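Local coordinates for sensor protein (Pseudomonas syringae pv. tomato, PDB 2R8R) that probably acts as an ATP-dependent histidine kinase in two-component signalling, this N-terminal piece being its KdpD sensor domain, of the P-loop NTPase clan, at residues 7-12 / 120-125; 15-20 / 160-165. All coordinates share one frame; numbering follows the deposited sequence.

Contact 1: residues 7-12 / 120-125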
loop_
_atom_site.group_PDB
_atom_site.type_symbol
_atom_site.label_atom_id
_atom_site.label_comp_id
_atom_site.label_asym_id
_atom_site.label_seq_id
_atom_site.Cartn_x
_atom_site.Cartn_y
_atom_site.Cartn_z
ATOM N N LEU A 7 2.985 -12.579 5.295
ATOM C CA LEU A 7 2.872 -11.319 4.567
ATOM C C LEU A 7 3.072 -11.515 3.073
ATOM O O LEU A 7 4.095 -12.058 2.651
ATOM C CB LEU A 7 3.953 -10.336 5.048
ATOM C CG LEU A 7 3.893 -8.864 4.588
ATOM C CD1 LEU A 7 2.532 -8.131 4.923
ATOM C CD2 LEU A 7 5.130 -8.135 5.171
ATOM N N LYS A 8 2.111 -11.012 2.290
ATOM C CA LYS A 8 2.228 -10.842 0.848
ATOM C C LYS A 8 2.197 -9.345 0.487
ATOM O O LYS A 8 1.249 -8.634 0.817
ATOM C CB LYS A 8 1.121 -11.614 0.124
ATOM C CG LYS A 8 1.252 -11.609 -1.392
ATOM C CD LYS A 8 0.145 -12.392 -2.065
ATOM C CE LYS A 8 0.405 -12.474 -3.609
ATOM N NZ LYS A 8 -0.695 -13.140 -4.470
ATOM N N VAL A 9 3.254 -8.881 -0.182
ATOM C CA VAL A 9 3.386 -7.495 -0.603
ATOM C C VAL A 9 3.129 -7.414 -2.089
ATOM O O VAL A 9 3.789 -8.109 -2.860
ATOM C CB VAL A 9 4.810 -6.946 -0.328
ATOM C CG1 VAL A 9 4.971 -5.406 -0.751
ATOM C CG2 VAL A 9 5.207 -7.215 1.130
ATOM N N PHE A 10 2.162 -6.582 -2.478
ATOM C CA PHE A 10 1.960 -6.187 -3.881
ATOM C C PHE A 10 2.776 -4.933 -4.110
ATOM O O PHE A 10 2.426 -3.873 -3.617
ATOM C CB PHE A 10 0.494 -5.958 -4.167
ATOM C CG PHE A 10 -0.354 -7.204 -4.012
ATOM C CD1 PHE A 10 -0.731 -7.970 -5.142
ATOM C CD2 PHE A 10 -0.774 -7.636 -2.744
ATOM C CE1 PHE A 10 -1.529 -9.131 -4.982
ATOM C CE2 PHE A 10 -1.572 -8.800 -2.587
ATOM C CZ PHE A 10 -1.963 -9.527 -3.700
ATOM N N LEU A 11 3.894 -5.096 -4.818
ATOM C CA LEU A 11 4.858 -4.034 -5.088
ATOM C C LEU A 11 4.587 -3.362 -6.428
ATOM O O LEU A 11 4.317 -4.050 -7.419
ATOM C CB LEU A 11 6.276 -4.594 -5.114
ATOM C CG LEU A 11 7.435 -3.648 -5.509
ATOM C CD1 LEU A 11 7.653 -2.545 -4.425
ATOM C CD2 LEU A 11 8.729 -4.481 -5.767
ATOM N N GLY A 12 4.695 -2.029 -6.466
ATOM C CA GLY A 12 4.477 -1.262 -7.680
ATOM C C GLY A 12 5.487 -0.130 -7.803
ATOM O O GLY A 12 6.098 0.249 -6.808
ATOM N N VAL A 120 -1.441 -11.269 6.300
ATOM C CA VAL A 120 -1.599 -9.924 5.810
ATOM C C VAL A 120 -1.244 -9.776 4.333
ATOM O O VAL A 120 -0.204 -10.263 3.874
ATOM C CB VAL A 120 -0.797 -8.884 6.651
ATOM C CG1 VAL A 120 -0.983 -7.501 6.029
ATOM C CG2 VAL A 120 -1.248 -8.874 8.152
ATOM N N TYR A 121 -2.129 -9.105 3.590
ATOM C CA TYR A 121 -1.821 -8.613 2.221
ATOM C C TYR A 121 -1.619 -7.108 2.340
ATOM O O TYR A 121 -2.341 -6.438 3.072
ATOM C CB TYR A 121 -2.980 -8.864 1.237
ATOM C CG TYR A 121 -3.209 -10.298 0.755
ATOM C CD1 TYR A 121 -2.494 -11.368 1.257
ATOM C CD2 TYR A 121 -4.199 -10.568 -0.213
ATOM C CE1 TYR A 121 -2.738 -12.679 0.819
ATOM C CE2 TYR A 121 -4.433 -11.865 -0.662
ATOM C CZ TYR A 121 -3.688 -12.916 -0.145
ATOM O OH TYR A 121 -3.922 -14.193 -0.615
ATOM N N THR A 122 -0.615 -6.590 1.641
ATOM C CA THR A 122 -0.296 -5.161 1.696
ATOM C C THR A 122 0.197 -4.663 0.350
ATOM O O THR A 122 0.548 -5.443 -0.516
ATOM C CB THR A 122 0.744 -4.828 2.860
ATOM O OG1 THR A 122 0.740 -3.418 3.121
ATOM C CG2 THR A 122 2.177 -5.283 2.526
ATOM N N THR A 123 0.187 -3.351 0.180
ATOM C CA THR A 123 0.687 -2.701 -1.035
ATOM C C THR A 123 1.770 -1.698 -0.659
ATOM O O THR A 123 1.737 -1.109 0.423
ATOM C CB THR A 123 -0.434 -1.981 -1.743
ATOM O OG1 THR A 123 -0.884 -0.933 -0.893
ATOM C CG2 THR A 123 -1.604 -2.953 -2.028
ATOM N N VAL A 124 2.747 -1.522 -1.543
ATOM C CA VAL A 124 3.724 -0.491 -1.374
ATOM C C VAL A 124 4.286 -0.080 -2.734
ATOM O O VAL A 124 4.473 -0.932 -3.614
ATOM C CB VAL A 124 4.853 -0.958 -0.444
ATOM C CG1 VAL A 124 5.816 -1.969 -1.167
ATOM C CG2 VAL A 124 5.603 0.261 0.163
ATOM N N ASN A 125 4.555 1.223 -2.886
ATOM C CA ASN A 125 5.352 1.748 -4.015
ATOM C C ASN A 125 6.840 1.704 -3.725
ATOM O O ASN A 125 7.258 1.911 -2.600
ATOM C CB ASN A 125 4.930 3.159 -4.381
ATOM C CG ASN A 125 3.610 3.194 -5.048
ATOM O OD1 ASN A 125 2.729 4.003 -4.709
ATOM N ND2 ASN A 125 3.424 2.287 -5.966
HETATM O O HOH W 1 -2.455 -14.297 -3.264
#
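Strands 7-12 and 119-125 run parallel and in register, L7 beside V120 through to G12 beside N125, in the middle of the five-stranded parallel sheet of a P-loop NTPase fold; strand 7-12 leads into the probable phosphate-binding loop. Five backbone hydrogen bonds zip the two together. The straightest is F10 N to T122 O, 2.8 Å at 175°, lying in the carbonyl plane, whereas V124 N reaches F10 O from above that carbonyl's plane over a longer 3.2 Å.

K8 CG stands anti to the backbone N (chi1 -174°), and the rest of the chain is fully extended. CB packs 3.8 Å from CD1 of Y121, CD then sits over one face of that ring near its rim, and NZ stands well above the ring, 5.7 Å from its centroid, too far for more than a weak cation-pi attraction. NZ donates to a water 2.4 Å away, which also meets Y121 OH. F10 comes from the next position on the same face and turns its edge toward the Y121 ring, an offset edge-to-face pair with planes at 65°; CE2 is the touching atom. T122 O lies in the plane of the F10 ring at its edge, and helix 19-32 covers this face through M23 and A26.

The face carrying L7, V9, L11, V120, T122 and V124 is mainly aliphatic. CG2 of T122 touches both L7 CD1 and V9 CG2, while its OG1 turns off to V90 O on the next strand. CG1 of V124, in the crowded position between its own N and carbonyl carbon, touches V9 CG1 and L11 CD1. At the C-terminal end, where N125 also packs on P15, N125 ND2 makes a weak 3.5 Å hydrogen bond to G12 O.

Contact 2: residues 15-20 / 160-165. With SO4 (sulfate ion), chain C.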
loop_
_atom_site.group_PDB
_atom_site.type_symbol
_atom_site.label_atom_id
_atom_site.label_comp_id
_atom_site.label_asym_id
_atom_site.label_seq_id
_atom_site.Cartn_x
_atom_site.Cartn_y
_atom_site.Cartn_z
ATOM N N PRO A 15 1.886 5.165 -7.830
ATOM C CA PRO A 15 0.450 5.242 -7.758
ATOM C C PRO A 15 -0.186 5.044 -9.152
ATOM O O PRO A 15 0.298 5.604 -10.144
ATOM C CB PRO A 15 0.218 6.684 -7.244
ATOM C CG PRO A 15 1.411 7.025 -6.506
ATOM C CD PRO A 15 2.514 6.373 -7.268
ATOM N N GLY A 16 -1.242 4.242 -9.199
ATOM C CA GLY A 16 -2.011 4.044 -10.402
ATOM C C GLY A 16 -1.677 2.804 -11.194
ATOM O O GLY A 16 -2.269 2.595 -12.227
ATOM N N VAL A 17 -0.746 1.975 -10.721
ATOM C CA VAL A 17 -0.349 0.773 -11.462
ATOM C C VAL A 17 -1.269 -0.428 -11.236
ATOM O O VAL A 17 -1.206 -1.397 -11.984
ATOM C CB VAL A 17 1.151 0.402 -11.225
ATOM C CG1 VAL A 17 2.044 1.534 -11.750
ATOM C CG2 VAL A 17 1.438 0.024 -9.720
ATOM N N GLY A 18 -2.169 -0.327 -10.259
ATOM C CA GLY A 18 -3.147 -1.381 -9.972
ATOM C C GLY A 18 -2.867 -2.279 -8.791
ATOM O O GLY A 18 -3.389 -3.368 -8.704
ATOM N N LYS A 19 -2.066 -1.814 -7.861
ATOM C CA LYS A 19 -1.709 -2.597 -6.654
ATOM C C LYS A 19 -2.915 -2.981 -5.809
ATOM O O LYS A 19 -3.087 -4.158 -5.444
ATOM C CB LYS A 19 -0.770 -1.793 -5.759
ATOM C CG LYS A 19 0.579 -1.433 -6.335
ATOM C CD LYS A 19 1.429 -0.657 -5.271
ATOM C CE LYS A 19 0.879 0.741 -4.853
ATOM N NZ LYS A 19 0.736 1.642 -6.076
ATOM N N THR A 20 -3.744 -1.983 -5.480
ATOM C CA THR A 20 -4.910 -2.222 -4.632
ATOM C C THR A 20 -5.932 -3.141 -5.274
ATOM O O THR A 20 -6.405 -4.073 -4.642
ATOM C CB THR A 20 -5.606 -0.935 -4.268
ATOM O OG1 THR A 20 -4.709 -0.176 -3.483
ATOM C CG2 THR A 20 -6.831 -1.203 -3.441
ATOM N N VAL A 160 4.721 -9.863 -4.906
ATOM C CA VAL A 160 4.296 -9.824 -6.304
ATOM C C VAL A 160 4.472 -8.434 -6.890
ATOM O O VAL A 160 4.043 -7.438 -6.289
ATOM C CB VAL A 160 2.842 -10.411 -6.508
ATOM C CG1 VAL A 160 1.843 -9.713 -5.690
ATOM C CG2 VAL A 160 2.439 -10.388 -7.957
ATOM N N LEU A 161 5.147 -8.363 -8.044
ATOM C CA LEU A 161 5.250 -7.118 -8.837
ATOM C C LEU A 161 4.020 -6.862 -9.691
ATOM O O LEU A 161 3.621 -7.709 -10.490
ATOM C CB LEU A 161 6.507 -7.154 -9.737
ATOM C CG LEU A 161 6.859 -5.900 -10.551
ATOM C CD1 LEU A 161 7.081 -4.708 -9.623
ATOM C CD2 LEU A 161 8.098 -6.203 -11.488
ATOM N N ILE A 162 3.392 -5.702 -9.470
ATOM C CA ILE A 162 2.264 -5.232 -10.259
ATOM C C ILE A 162 2.876 -4.171 -11.182
ATOM O O ILE A 162 3.368 -3.138 -10.736
ATOM C CB ILE A 162 1.120 -4.668 -9.388
ATOM C CG1 ILE A 162 0.702 -5.712 -8.337
ATOM C CG2 ILE A 162 -0.058 -4.134 -10.245
ATOM C CD1 ILE A 162 0.122 -6.949 -8.894
ATOM N N ASP A 163 2.882 -4.485 -12.472
ATOM C CA ASP A 163 3.619 -3.725 -13.461
ATOM C C ASP A 163 2.624 -3.014 -14.398
ATOM O O ASP A 163 1.523 -3.492 -14.632
ATOM C CB ASP A 163 4.541 -4.683 -14.219
ATOM C CG ASP A 163 5.389 -4.011 -15.260
ATOM O OD1 ASP A 163 5.993 -2.948 -14.993
ATOM O OD2 ASP A 163 5.514 -4.602 -16.343
ATOM N N LEU A 164 3.024 -1.865 -14.903
ATOM C CA LEU A 164 2.250 -1.109 -15.863
ATOM C C LEU A 164 3.216 -0.232 -16.647
ATOM O O LEU A 164 4.045 0.430 -16.046
ATOM C CB LEU A 164 1.188 -0.273 -15.132
ATOM C CG LEU A 164 0.088 0.313 -16.025
ATOM C CD1 LEU A 164 -0.950 -0.779 -16.425
ATOM C CD2 LEU A 164 -0.553 1.527 -15.414
ATOM N N PRO A 165 3.114 -0.206 -17.998
ATOM C CA PRO A 165 3.948 0.769 -18.764
ATOM C C PRO A 165 3.767 2.249 -18.373
ATOM O O PRO A 165 2.622 2.728 -18.183
ATOM C CB PRO A 165 3.471 0.566 -20.202
ATOM C CG PRO A 165 2.897 -0.863 -20.204
ATOM C CD PRO A 165 2.235 -0.988 -18.890
HETATM S S SO4 C . -2.593 1.622 -7.220
HETATM O O1 SO4 C . -2.256 2.925 -6.717
HETATM O O2 SO4 C . -3.518 1.627 -8.307
HETATM O O3 SO4 C . -1.264 1.096 -7.548
HETATM O O4 SO4 C . -3.357 0.915 -6.182
#
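V17 lies against L164, the two side chains sliding past each other in opposite directions, with V17 CG1 3.9 Å from L164 CB. V17 belongs to a loop that matches the P-loop (Walker A) motif, strand then glycine-rich turn then helix 19-32, and its partner is the chain leaving edge strand 158-161. L164 CG is anti to the backbone N (chi1 -166°), which brings CD2 over the backbone of the loop, near G16 O and V17 CA. I162 fills the other half of the contact: its CG2, also anti to N, reaches V17 O at 3.4 Å and then G18 C. The contact between the two segments is thus apolar packing against the outer side of the loop, and L169 of helix 166-174 adds to it by touching both V17 and L164.

The inner side of the loop holds a sulfate, probably from the crystallisation liquor, in what is consistent with a nucleotide phosphate site. Backbone amides converge on it. G16 N donates to sulfate O1 almost straight at 173°, G18 N to sulfate O2 and, weakly, O3. K19 N donates to sulfate O3. T20 N meets sulfate O4 at 3.0 Å. G16 and G18 have positive phi, where a side chain would jam against the preceding carbonyl O. G18 is the N-cap residue, so the start of the helix faces the anion and its dipole probably adds to the attraction. K19 curls around sulfate O3, bent at chi3 and chi4, and its NZ ends 2.5 Å from that oxygen.

Contact 1 and contact 2 lie about 10 Å apart, centre to centre, and share one parallel sheet: strand 7-12 sits between strand 119-125 and edge strand 158-161. Along the chain the segments alternate, 7-12, 15-20, 120-125, 160-165, so each contact joins the beginning of the domain to a later part. Backbone pairing connects them, with L11 N probably bonded to V160 O and L11 O to I162 N. Strand 7-12 runs on within two residues into 15-20, and N125 ND2 lies 2.8 Å from K19 NZ. The anion-binding loop therefore emerges from the sheet's interior with a later strand on each side, as expected for a P-loop NTPase.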